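Local coordinates for putative tRNA synthase (Salmonella typhimurium, PDB 3DQQ), which probably phosphorylates 3-oxo-tetronate at the expense of ATP, giving 3-oxo-tetronate 4-phosphate, as a member of the four-carbon acid sugar kinase family, at residues T124-Y129 with P171-D176; N134-E139 with T151-P156; G165-I170 with Y194-L199; E208-V213 with S224-G229. One frame throughout, in Å; residues are numbered along the deposited sequence.

Contact 1: residues T124-Y129 with P171-D176; sequences TVYQGY and PAQTLD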
loop_
_atom_site.group_PDB
_atom_site.type_symbol
_atom_site.label_atom_id
_atom_site.label_comp_id
_atom_site.label_asym_id
_atom_site.label_seq_id
_atom_site.Cartn_x
_atom_site.Cartn_y
_atom_site.Cartn_z
ATOM N N THR A 124 -26.240 3.087 2.998
ATOM C CA THR A 124 -27.661 3.137 3.221
ATOM C C THR A 124 -28.033 1.940 4.051
ATOM O O THR A 124 -27.297 0.986 4.115
ATOM C CB THR A 124 -28.433 3.266 1.868
ATOM O OG1 THR A 124 -28.026 2.236 0.982
ATOM C CG2 THR A 124 -28.150 4.642 1.181
ATOM N N VAL A 125 -29.171 1.996 4.701
ATOM C CA VAL A 125 -29.628 0.900 5.492
ATOM C C VAL A 125 -31.083 0.620 5.117
ATOM O O VAL A 125 -31.919 1.529 5.141
ATOM C CB VAL A 125 -29.520 1.236 7.018
ATOM C CG1 VAL A 125 -30.232 0.165 7.847
ATOM C CG2 VAL A 125 -28.063 1.408 7.397
ATOM N N TYR A 126 -31.392 -0.644 4.804
ATOM C CA TYR A 126 -32.773 -1.052 4.462
ATOM C C TYR A 126 -33.114 -2.343 5.181
ATOM O O TYR A 126 -32.341 -3.286 5.143
ATOM C CB TYR A 126 -32.937 -1.196 2.950
ATOM C CG TYR A 126 -34.324 -1.598 2.549
ATOM C CD1 TYR A 126 -34.591 -2.848 1.989
ATOM C CD2 TYR A 126 -35.369 -0.752 2.731
ATOM C CE1 TYR A 126 -35.852 -3.218 1.641
ATOM C CE2 TYR A 126 -36.650 -1.123 2.379
ATOM C CZ TYR A 126 -36.873 -2.352 1.846
ATOM O OH TYR A 126 -38.155 -2.674 1.533
ATOM N N GLN A 127 -34.254 -2.371 5.857
ATOM C CA GLN A 127 -34.646 -3.467 6.752
ATOM C C GLN A 127 -33.590 -3.880 7.788
ATOM O O GLN A 127 -33.615 -5.022 8.321
ATOM C CB GLN A 127 -35.055 -4.683 5.956
ATOM C CG GLN A 127 -36.126 -4.409 4.941
ATOM C CD GLN A 127 -37.449 -4.026 5.531
ATOM O OE1 GLN A 127 -37.833 -4.444 6.617
ATOM N NE2 GLN A 127 -38.156 -3.205 4.809
ATOM N N GLY A 128 -32.678 -2.953 8.080
ATOM C CA GLY A 128 -31.604 -3.227 9.016
ATOM C C GLY A 128 -30.313 -3.733 8.431
ATOM O O GLY A 128 -29.342 -3.928 9.166
ATOM N N TYR A 129 -30.284 -3.909 7.119
ATOM C CA TYR A 129 -29.073 -4.375 6.449
ATOM C C TYR A 129 -28.308 -3.173 5.927
ATOM O O TYR A 129 -28.904 -2.231 5.411
ATOM C CB TYR A 129 -29.411 -5.302 5.282
ATOM C CG TYR A 129 -30.092 -6.601 5.667
ATOM C CD1 TYR A 129 -29.387 -7.802 5.719
ATOM C CD2 TYR A 129 -31.461 -6.632 5.950
ATOM C CE1 TYR A 129 -30.014 -8.973 6.037
ATOM C CE2 TYR A 129 -32.098 -7.812 6.288
ATOM C CZ TYR A 129 -31.367 -8.972 6.329
ATOM O OH TYR A 129 -32.026 -10.143 6.647
ATOM N N PRO A 171 -37.995 0.209 9.740
ATOM C CA PRO A 171 -37.779 0.248 8.284
ATOM C C PRO A 171 -38.120 1.572 7.595
ATOM O O PRO A 171 -38.976 2.317 8.053
ATOM C CB PRO A 171 -38.733 -0.835 7.773
ATOM C CG PRO A 171 -39.794 -0.891 8.788
ATOM C CD PRO A 171 -39.232 -0.495 10.107
ATOM N N ALA A 172 -37.479 1.804 6.457
ATOM C CA ALA A 172 -37.735 2.970 5.584
ATOM C C ALA A 172 -39.207 3.306 5.446
ATOM O O ALA A 172 -39.639 4.453 5.605
ATOM C CB ALA A 172 -37.155 2.714 4.242
ATOM N N GLN A 173 -40.006 2.295 5.186
ATOM C CA GLN A 173 -41.442 2.529 5.033
ATOM C C GLN A 173 -42.097 3.217 6.229
ATOM O O GLN A 173 -43.033 3.992 6.035
ATOM C CB GLN A 173 -42.161 1.223 4.738
ATOM C CG GLN A 173 -41.913 0.727 3.344
ATOM C CD GLN A 173 -40.711 -0.193 3.193
ATOM O OE1 GLN A 173 -39.981 -0.478 4.166
ATOM N NE2 GLN A 173 -40.492 -0.677 1.946
ATOM N N THR A 174 -41.655 2.945 7.459
ATOM C CA THR A 174 -42.231 3.644 8.621
ATOM C C THR A 174 -41.823 5.126 8.628
ATOM O O THR A 174 -42.619 6.020 8.855
ATOM C CB THR A 174 -41.767 3.007 9.909
ATOM O OG1 THR A 174 -42.138 1.630 9.929
ATOM C CG2 THR A 174 -42.352 3.714 11.123
ATOM N N LEU A 175 -40.550 5.375 8.386
ATOM C CA LEU A 175 -40.052 6.732 8.264
ATOM C C LEU A 175 -40.898 7.463 7.233
ATOM O O LEU A 175 -41.246 8.618 7.407
ATOM C CB LEU A 175 -38.586 6.688 7.825
ATOM C CG LEU A 175 -37.463 6.758 8.862
ATOM C CD1 LEU A 175 -37.817 6.295 10.223
ATOM C CD2 LEU A 175 -36.292 5.986 8.349
ATOM N N ASP A 176 -41.232 6.768 6.153
ATOM C CA ASP A 176 -42.045 7.347 5.092
ATOM C C ASP A 176 -43.452 7.646 5.567
ATOM O O ASP A 176 -44.100 8.522 5.044
ATOM C CB ASP A 176 -42.069 6.430 3.842
ATOM C CG ASP A 176 -40.684 6.365 3.108
ATOM O OD1 ASP A 176 -39.938 7.389 3.188
ATOM O OD2 ASP A 176 -40.330 5.299 2.481
#
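Tyr-126 sets its CG anti to the backbone N (chi1 -179°), which swings the ring along the surface to meet the start of helix 172-177. Gln-173 turns back to meet it: its CG lies anti to the carbonyl carbon, and a sharp bend at chi2 folds the amide toward the phenol. NE2 of Gln-173 then donates to Tyr-126 OH over 3.1 Å, and the bond is almost straight, with an N-H...O angle of 176°. The hydroxyl lies in the amide plane of Gln-173. The amide nitrogen meets the hydroxyl end of the ring, and the two side chains cross obliquely with their planes 56° apart. Further back along the ring, Ala-172 CB makes an apolar contact at the edge, 4.2 Å from CD2 of Tyr-126.

Gln-127 is bent at chi2 as well. Its CG lies over one face of the Tyr-126 ring, toward the rim, and its amide reaches across to Pro-171, where NE2 is 3.8 Å from CB. The same NE2 is 3.3 Å from Gln-173 OE1, the two side chains crossing at about a right angle.

Behind these groups the backbone makes a type I' turn from Tyr-126 to Tyr-129, the tight hairpin connection between strands 123-126 and 129-132. Pro-171 is the N-cap residue of the facing helix. Asp-200, just after strand 196-199, ties the two parts together by accepting through OD2 from the backbone N atoms of both Gln-127 and Ala-172, while His-206 of helix 204-214 packs behind Ala-172 and Leu-175.

Contact 2: residues N134-E139 with T151-P156; sequences NHLLAE and TDSYLP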
loop_
_atom_site.group_PDB
_atom_site.type_symbol
_atom_site.label_atom_id
_atom_site.label_comp_id
_atom_site.label_asym_id
_atom_site.label_seq_id
_atom_site.Cartn_x
_atom_site.Cartn_y
_atom_site.Cartn_z
ATOM N N ASN A 134 -23.698 -0.218 -4.004
ATOM C CA ASN A 134 -24.737 -1.056 -4.529
ATOM C C ASN A 134 -24.761 -2.464 -4.019
ATOM O O ASN A 134 -25.473 -3.264 -4.505
ATOM C CB ASN A 134 -24.731 -1.025 -6.042
ATOM C CG ASN A 134 -23.393 -1.269 -6.618
ATOM O OD1 ASN A 134 -22.398 -1.044 -5.982
ATOM N ND2 ASN A 134 -23.358 -1.747 -7.831
ATOM N N HIS A 135 -23.976 -2.751 -3.018
ATOM C CA HIS A 135 -23.890 -4.075 -2.462
ATOM C C HIS A 135 -24.004 -4.066 -0.954
ATOM O O HIS A 135 -23.662 -3.070 -0.306
ATOM C CB HIS A 135 -22.556 -4.666 -2.834
ATOM C CG HIS A 135 -22.326 -4.738 -4.312
ATOM N ND1 HIS A 135 -22.952 -5.670 -5.122
ATOM C CD2 HIS A 135 -21.558 -3.982 -5.130
ATOM C CE1 HIS A 135 -22.582 -5.479 -6.376
ATOM N NE2 HIS A 135 -21.732 -4.466 -6.405
ATOM N N LEU A 136 -24.491 -5.180 -0.400
ATOM C CA LEU A 136 -24.418 -5.444 1.047
ATOM C C LEU A 136 -22.990 -5.306 1.582
ATOM O O LEU A 136 -22.029 -5.685 0.909
ATOM C CB LEU A 136 -24.930 -6.852 1.363
ATOM C CG LEU A 136 -26.422 -7.160 1.216
ATOM C CD1 LEU A 136 -26.584 -8.666 1.270
ATOM C CD2 LEU A 136 -27.297 -6.455 2.278
ATOM N N LEU A 137 -22.864 -4.751 2.781
ATOM C CA LEU A 137 -21.595 -4.686 3.503
ATOM C C LEU A 137 -20.683 -5.854 3.221
ATOM O O LEU A 137 -19.525 -5.663 2.865
ATOM C CB LEU A 137 -21.831 -4.741 5.013
ATOM C CG LEU A 137 -21.027 -3.864 5.978
ATOM C CD1 LEU A 137 -20.977 -4.540 7.335
ATOM C CD2 LEU A 137 -19.690 -3.486 5.504
ATOM N N ALA A 138 -21.205 -7.065 3.409
ATOM C CA ALA A 138 -20.357 -8.223 3.404
ATOM C C ALA A 138 -19.977 -8.616 1.981
ATOM O O ALA A 138 -19.138 -9.467 1.799
ATOM C CB ALA A 138 -21.003 -9.372 4.143
ATOM N N GLU A 139 -20.542 -7.973 0.970
ATOM C CA GLU A 139 -20.142 -8.243 -0.407
ATOM C C GLU A 139 -19.431 -7.035 -0.988
ATOM O O GLU A 139 -19.409 -6.861 -2.215
ATOM C CB GLU A 139 -21.379 -8.585 -1.291
ATOM C CG GLU A 139 -22.337 -9.559 -0.634
ATOM C CD GLU A 139 -23.518 -10.006 -1.499
ATOM O OE1 GLU A 139 -23.843 -9.393 -2.541
ATOM O OE2 GLU A 139 -24.146 -11.002 -1.090
ATOM N N THR A 151 -18.163 -9.658 7.623
ATOM C CA THR A 151 -18.687 -10.745 6.816
ATOM C C THR A 151 -20.208 -10.984 7.038
ATOM O O THR A 151 -20.727 -12.013 6.684
ATOM C CB THR A 151 -17.868 -12.030 7.108
ATOM O OG1 THR A 151 -18.193 -12.527 8.409
ATOM C CG2 THR A 151 -16.335 -11.775 7.001
ATOM N N ASP A 152 -20.924 -10.020 7.602
ATOM C CA ASP A 152 -22.377 -10.096 7.794
ATOM C C ASP A 152 -22.869 -8.647 7.664
ATOM O O ASP A 152 -22.182 -7.740 8.088
ATOM C CB ASP A 152 -22.675 -10.729 9.140
ATOM C CG ASP A 152 -24.172 -10.900 9.441
ATOM O OD1 ASP A 152 -25.083 -10.660 8.599
ATOM O OD2 ASP A 152 -24.459 -11.293 10.609
ATOM N N SER A 153 -24.023 -8.436 7.057
ATOM C CA SER A 153 -24.517 -7.140 6.724
ATOM C C SER A 153 -25.709 -6.757 7.570
ATOM O O SER A 153 -26.195 -5.632 7.446
ATOM C CB SER A 153 -24.920 -7.094 5.238
ATOM O OG SER A 153 -23.905 -7.661 4.408
ATOM N N TYR A 154 -26.182 -7.658 8.433
ATOM C CA TYR A 154 -27.406 -7.406 9.191
ATOM C C TYR A 154 -27.087 -6.765 10.565
ATOM O O TYR A 154 -26.534 -7.416 11.467
ATOM C CB TYR A 154 -28.145 -8.701 9.366
ATOM C CG TYR A 154 -29.567 -8.540 9.888
ATOM C CD1 TYR A 154 -30.456 -7.701 9.271
ATOM C CD2 TYR A 154 -30.018 -9.248 11.005
ATOM C CE1 TYR A 154 -31.738 -7.559 9.747
ATOM C CE2 TYR A 154 -31.318 -9.085 11.495
ATOM C CZ TYR A 154 -32.167 -8.253 10.858
ATOM O OH TYR A 154 -33.468 -8.095 11.303
ATOM N N LEU A 155 -27.409 -5.481 10.710
ATOM C CA LEU A 155 -26.888 -4.701 11.804
ATOM C C LEU A 155 -27.315 -5.238 13.156
ATOM O O LEU A 155 -26.501 -5.370 14.066
ATOM C CB LEU A 155 -27.248 -3.235 11.627
ATOM C CG LEU A 155 -26.373 -2.479 10.601
ATOM C CD1 LEU A 155 -27.090 -1.210 10.067
ATOM C CD2 LEU A 155 -25.004 -2.149 11.184
ATOM N N PRO A 156 -28.566 -5.640 13.285
ATOM C CA PRO A 156 -28.962 -6.225 14.565
ATOM C C PRO A 156 -28.180 -7.466 14.989
ATOM O O PRO A 156 -27.986 -7.665 16.177
ATOM C CB PRO A 156 -30.442 -6.596 14.341
ATOM C CG PRO A 156 -30.877 -5.825 13.239
ATOM C CD PRO A 156 -29.685 -5.646 12.340
#
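Ser-153 OG is the centre of this contact. It accepts the backbone N-H of Ala-138 at 2.9 Å, with an N-H...O angle of 160°, and carbon packs round it: Leu-136 CB lies 3.3 Å from OG, with the CB atoms of Leu-137 and Ala-138 also close. The serine's own CB rests against Leu-136 CD2 at 3.8 Å, so a buried hydroxyl is wrapped by three consecutive residues as the chain turns out of strand 135-136.

The serine torsion (chi1 -47°) holds OG anti to the carbonyl carbon, aimed at that turn. Ala-138 CB rests against the main chain of Thr-151 and Asp-152, and Leu-137 CD1 reaches the carbonyl O of Asp-152 at 3.5 Å. The turn itself is closed by Glu-139 N donating to Leu-136 O.

One shell further out, Asp-152 turns its CB away from segment 134-139. Its OD1 accepts from Tyr-154 N at 3.2 Å, an Asx turn in which the N-H comes from above the carboxylate plane, and its OD2 makes a salt bridge with Arg-157. Both bonds lie at the start of helix 155-160, for which Tyr-154 is the N-cap residue.

His-135 and Glu-139 pack against Ala-283 and Leu-286 of the second subunit. Strand 129-132 lies alongside, its Leu-130 bonding through the backbone to both Leu-137 and Ser-153, while Tyr-154 and Pro-156 touch strand 167-170.

Contact 3: residues G165-I170 with Y194-L199; sequences GRCGVI and YRYAVL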
loop_
_atom_site.group_PDB
_atom_site.type_symbol
_atom_site.label_atom_id
_atom_site.label_comp_id
_atom_site.label_asym_id
_atom_site.label_seq_id
_atom_site.Cartn_x
_atom_site.Cartn_y
_atom_site.Cartn_z
ATOM N N GLY A 165 -28.042 -6.659 24.766
ATOM C CA GLY A 165 -29.487 -6.753 24.598
ATOM C C GLY A 165 -29.938 -7.156 23.212
ATOM O O GLY A 165 -29.148 -7.507 22.337
ATOM N N ARG A 166 -31.239 -7.054 23.017
ATOM C CA ARG A 166 -31.864 -7.343 21.742
ATOM C C ARG A 166 -32.047 -6.094 20.953
ATOM O O ARG A 166 -32.390 -5.038 21.502
ATOM C CB ARG A 166 -33.208 -7.978 21.957
ATOM C CG ARG A 166 -33.044 -9.296 22.605
ATOM C CD ARG A 166 -34.305 -10.128 22.463
ATOM N NE ARG A 166 -35.422 -9.487 23.164
ATOM C CZ ARG A 166 -36.599 -9.141 22.633
ATOM N NH1 ARG A 166 -36.887 -9.363 21.326
ATOM N NH2 ARG A 166 -37.484 -8.546 23.449
ATOM N N CYS A 167 -31.875 -6.243 19.657
ATOM C CA CYS A 167 -31.849 -5.141 18.733
ATOM C C CYS A 167 -32.936 -5.219 17.666
ATOM O O CYS A 167 -33.049 -6.196 17.024
ATOM C CB CYS A 167 -30.507 -5.183 18.047
ATOM S SG CYS A 167 -30.266 -3.809 16.962
ATOM N N GLY A 168 -33.702 -4.162 17.472
ATOM C CA GLY A 168 -34.833 -4.127 16.542
ATOM C C GLY A 168 -34.524 -3.320 15.313
ATOM O O GLY A 168 -33.404 -2.968 15.108
ATOM N N VAL A 169 -35.520 -3.059 14.483
ATOM C CA VAL A 169 -35.365 -2.325 13.222
ATOM C C VAL A 169 -36.551 -1.386 13.001
ATOM O O VAL A 169 -37.644 -1.743 13.298
ATOM C CB VAL A 169 -35.238 -3.267 11.992
ATOM C CG1 VAL A 169 -35.096 -2.444 10.712
ATOM C CG2 VAL A 169 -34.041 -4.199 12.139
ATOM N N ILE A 170 -36.319 -0.155 12.548
ATOM C CA ILE A 170 -37.378 0.706 12.035
ATOM C C ILE A 170 -37.135 0.800 10.538
ATOM O O ILE A 170 -36.193 1.403 10.103
ATOM C CB ILE A 170 -37.355 2.125 12.643
ATOM C CG1 ILE A 170 -37.423 2.065 14.163
ATOM C CG2 ILE A 170 -38.512 2.979 12.111
ATOM C CD1 ILE A 170 -38.682 1.577 14.697
ATOM N N TYR A 194 -36.744 -4.609 23.391
ATOM C CA TYR A 194 -35.472 -4.318 22.712
ATOM C C TYR A 194 -34.700 -3.218 23.458
ATOM O O TYR A 194 -35.314 -2.284 23.916
ATOM C CB TYR A 194 -35.747 -3.876 21.300
ATOM C CG TYR A 194 -36.306 -4.950 20.457
ATOM C CD1 TYR A 194 -35.464 -5.773 19.745
ATOM C CD2 TYR A 194 -37.676 -5.155 20.350
ATOM C CE1 TYR A 194 -35.950 -6.762 18.957
ATOM C CE2 TYR A 194 -38.174 -6.152 19.564
ATOM C CZ TYR A 194 -37.293 -6.947 18.885
ATOM O OH TYR A 194 -37.706 -7.948 18.084
ATOM N N ARG A 195 -33.383 -3.373 23.624
ATOM C CA ARG A 195 -32.503 -2.279 24.073
ATOM C C ARG A 195 -32.167 -1.277 22.990
ATOM O O ARG A 195 -31.755 -0.175 23.320
ATOM C CB ARG A 195 -31.093 -2.762 24.370
ATOM C CG ARG A 195 -30.805 -3.439 25.597
ATOM C CD ARG A 195 -30.295 -2.526 26.611
ATOM N NE ARG A 195 -28.877 -2.470 26.919
ATOM C CZ ARG A 195 -28.509 -1.749 27.992
ATOM N NH1 ARG A 195 -29.439 -1.176 28.740
ATOM N NH2 ARG A 195 -27.258 -1.564 28.363
ATOM N N TYR A 196 -32.111 -1.728 21.737
ATOM C CA TYR A 196 -31.654 -0.874 20.661
ATOM C C TYR A 196 -32.529 -1.033 19.433
ATOM O O TYR A 196 -33.227 -2.050 19.273
ATOM C CB TYR A 196 -30.209 -1.171 20.251
ATOM C CG TYR A 196 -29.364 -1.905 21.255
ATOM C CD1 TYR A 196 -28.632 -1.229 22.207
ATOM C CD2 TYR A 196 -29.275 -3.303 21.232
ATOM C CE1 TYR A 196 -27.843 -1.921 23.123
ATOM C CE2 TYR A 196 -28.487 -4.007 22.172
ATOM C CZ TYR A 196 -27.781 -3.313 23.118
ATOM O OH TYR A 196 -27.004 -4.009 24.034
ATOM N N ALA A 197 -32.466 -0.036 18.557
ATOM C CA ALA A 197 -33.251 -0.041 17.324
ATOM C C ALA A 197 -32.376 0.482 16.231
ATOM O O ALA A 197 -31.844 1.572 16.368
ATOM C CB ALA A 197 -34.489 0.839 17.473
ATOM N N VAL A 198 -32.204 -0.292 15.166
ATOM C CA VAL A 198 -31.530 0.176 13.972
ATOM C C VAL A 198 -32.537 0.949 13.158
ATOM O O VAL A 198 -33.715 0.570 13.049
ATOM C CB VAL A 198 -30.981 -0.980 13.118
ATOM C CG1 VAL A 198 -30.351 -0.450 11.787
ATOM C CG2 VAL A 198 -29.934 -1.746 13.890
ATOM N N LEU A 199 -32.078 2.048 12.585
ATOM C CA LEU A 199 -32.939 2.960 11.810
ATOM C C LEU A 199 -32.526 2.988 10.334
ATOM O O LEU A 199 -31.354 3.216 10.012
ATOM C CB LEU A 199 -32.808 4.365 12.392
ATOM C CG LEU A 199 -33.731 4.796 13.527
ATOM C CD1 LEU A 199 -33.952 3.654 14.465
ATOM C CD2 LEU A 199 -33.142 6.067 14.205
#
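Tyr-196 OH is gripped twice: Gly-165 N donates to it at 2.9 Å, and Asp-101 OD1 is hydrogen-bonded to it from helix 96-106. Asp-101, outside the two strands, also pairs its OD1 with Arg-195 NH2 in a salt bridge, and Arg-195 CB covers one face of the Tyr-196 ring.

From here the two strands run parallel. Arg-166 O takes weak bonds from both Arg-195 N and Tyr-196 N. The regular ladder follows: Gly-168 N to Tyr-196 O, Val-198 N to Gly-168 O at 2.9 Å, and Ile-170 N to Val-198 O at 2.7 Å, the last nearly along the C=O axis.

Cys-167 SG, anti to its backbone N, touches Val-198 CG2 at 3.7 Å on the sheet face where Val-169 and Tyr-196 also point. On the other face Ile-170 CG1 lies beside Leu-199 CD1, 3.8 Å apart, the two side chains pointing the same way. Tyr-194 CD1 comes against the backbone N of Gly-168.

Arg-166 bends at chi3 and brings its guanidinium over one face of the Tyr-194 ring, the planes inclined by 43°, CZ 4.4 Å from the ring centroid. This cation-pi contact, with a weak bond from NH2 to Glu-192 O, probably helps hold the exposed charge in place, while backbone bonds carry the strand pairing.

Contact 4: residues E208-V213 with S224-G229; sequences EIQGEV and SGLAMG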
loop_
_atom_site.group_PDB
_atom_site.type_symbol
_atom_site.label_atom_id
_atom_site.label_comp_id
_atom_site.label_asym_id
_atom_site.label_seq_id
_atom_site.Cartn_x
_atom_site.Cartn_y
_atom_site.Cartn_z
ATOM N N GLU A 208 -33.477 13.366 8.040
ATOM C CA GLU A 208 -34.158 14.524 8.581
ATOM C C GLU A 208 -35.316 14.089 9.455
ATOM O O GLU A 208 -35.554 14.670 10.506
ATOM C CB GLU A 208 -34.656 15.430 7.485
ATOM C CG GLU A 208 -33.555 16.135 6.677
ATOM C CD GLU A 208 -34.116 17.054 5.549
ATOM O OE1 GLU A 208 -33.509 18.117 5.270
ATOM O OE2 GLU A 208 -35.183 16.726 4.949
ATOM N N ILE A 209 -36.034 13.053 9.037
ATOM C CA ILE A 209 -37.144 12.541 9.842
ATOM C C ILE A 209 -36.618 11.968 11.165
ATOM O O ILE A 209 -37.216 12.145 12.217
ATOM C CB ILE A 209 -37.938 11.480 9.060
ATOM C CG1 ILE A 209 -38.620 12.142 7.861
ATOM C CG2 ILE A 209 -38.981 10.804 9.944
ATOM C CD1 ILE A 209 -38.991 11.191 6.699
ATOM N N GLN A 210 -35.485 11.278 11.116
ATOM C CA GLN A 210 -34.952 10.674 12.328
ATOM C C GLN A 210 -34.588 11.788 13.294
ATOM O O GLN A 210 -34.933 11.725 14.473
ATOM C CB GLN A 210 -33.723 9.832 12.040
ATOM C CG GLN A 210 -33.916 8.529 11.285
ATOM C CD GLN A 210 -32.549 7.902 10.939
ATOM O OE1 GLN A 210 -31.568 8.193 11.618
ATOM N NE2 GLN A 210 -32.484 7.041 9.910
ATOM N N GLY A 211 -33.907 12.809 12.754
ATOM C CA GLY A 211 -33.516 13.991 13.497
ATOM C C GLY A 211 -34.704 14.588 14.172
ATOM O O GLY A 211 -34.656 14.957 15.325
ATOM N N GLU A 212 -35.802 14.655 13.466
ATOM C CA GLU A 212 -36.985 15.244 14.027
ATOM C C GLU A 212 -37.597 14.390 15.132
ATOM O O GLU A 212 -38.159 14.905 16.075
ATOM C CB GLU A 212 -38.011 15.452 12.925
ATOM C CG GLU A 212 -39.230 16.279 13.372
ATOM C CD GLU A 212 -40.005 16.861 12.186
ATOM O OE1 GLU A 212 -39.453 16.773 11.036
ATOM O OE2 GLU A 212 -41.151 17.405 12.391
ATOM N N VAL A 213 -37.513 13.075 14.981
ATOM C CA VAL A 213 -38.081 12.166 15.967
ATOM C C VAL A 213 -37.209 12.193 17.232
ATOM O O VAL A 213 -37.737 12.216 18.326
ATOM C CB VAL A 213 -38.190 10.738 15.390
ATOM C CG1 VAL A 213 -38.597 9.766 16.447
ATOM C CG2 VAL A 213 -39.151 10.730 14.206
ATOM N N SER A 224 -22.252 9.959 10.836
ATOM C CA SER A 224 -22.476 11.382 10.665
ATOM C C SER A 224 -23.845 11.751 10.132
ATOM O O SER A 224 -24.258 12.902 10.260
ATOM C CB SER A 224 -21.454 11.942 9.689
ATOM O OG SER A 224 -20.143 11.875 10.227
ATOM N N GLY A 225 -24.554 10.813 9.514
ATOM C CA GLY A 225 -25.844 11.148 8.888
ATOM C C GLY A 225 -26.926 11.666 9.821
ATOM O O GLY A 225 -27.571 12.685 9.552
ATOM N N LEU A 226 -27.144 10.963 10.919
ATOM C CA LEU A 226 -28.149 11.383 11.897
ATOM C C LEU A 226 -27.804 12.737 12.472
ATOM O O LEU A 226 -28.706 13.523 12.729
ATOM C CB LEU A 226 -28.285 10.349 13.008
ATOM C CG LEU A 226 -29.311 10.619 14.087
ATOM C CD1 LEU A 226 -30.697 11.047 13.527
ATOM C CD2 LEU A 226 -29.364 9.397 15.060
ATOM N N ALA A 227 -26.513 13.020 12.680
ATOM C CA ALA A 227 -26.097 14.335 13.209
ATOM C C ALA A 227 -26.586 15.447 12.301
ATOM O O ALA A 227 -27.079 16.483 12.730
ATOM C CB ALA A 227 -24.587 14.415 13.369
ATOM N N MET A 228 -26.445 15.228 11.015
ATOM C CA MET A 228 -26.963 16.193 10.055
ATOM C C MET A 228 -28.446 16.433 10.306
ATOM O O MET A 228 -28.913 17.553 10.330
ATOM C CB MET A 228 -26.710 15.700 8.626
ATOM C CG MET A 228 -27.280 16.632 7.576
ATOM S SD MET A 228 -27.717 15.726 6.061
ATOM C CE MET A 228 -26.133 14.970 5.545
ATOM N N GLY A 229 -29.182 15.361 10.533
ATOM C CA GLY A 229 -30.619 15.463 10.760
ATOM C C GLY A 229 -30.941 16.178 12.039
ATOM O O GLY A 229 -31.900 16.937 12.080
#
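The helical segments 208-213 and 224-229 cross at -66° with their axes only 7.6 Å apart, and Gly-211 and Gly-229 stand at the crossing with CA atoms 4.2 Å from each other. Neither has a side chain, so backbone meets backbone: Gly-211 CA lies 3.6 Å from Gly-229 O, and Glu-208 CA comes to 4.3 Å from Gly-229 CA.

To one side of the glycines, Leu-226 sets its CG anti to the backbone N (chi1 -179°) and sends CD1 across to the other helix. There the methyl lies 3.6 Å from Gln-210 CB and also approaches the backbone N of Gly-211. Gln-210, extended beyond CG, crosses the leucine obliquely; its OE1 is 3.5 Å from Leu-226 CD1 but finds its polar partner in Ser-115 OG. The CB of Glu-208 points away from segment 224-229, yet OE1 forms a salt bridge with Arg-232 of the same helix 224-235.

No hydrogen bond joins the two segments. Glycines facing each other at a helix crossing are a recognised way for two helices to approach closely, and here they join the helices before and after strand 219-222 in the sugar-binding domain.

All four contacts fall within the sugar-binding N-terminal domain, away from the ATP-binding residues inferred for the C-terminal domain. Contacts 1 and 3 each touch all the others. Toward contact 2, Gly-128 O of contact 1 probably accepts from Leu-155 N at 2.9 Å, and Tyr-129 CZ packs 3.3 Å from Tyr-154 CD1. Strand 167-170 of contact 3 runs directly into the helix of contact 1, and its Val-169 CG1 lies 3.6 Å from Gln-127 C. Pro-156 CA meets Cys-167 SG at 3.6 Å, joining contacts 2 and 3. Contact 4 reaches contact 1 through Ile-209 and contact 3 through Gln-210, but stays about 10 Å from contact 2 between nearest atoms.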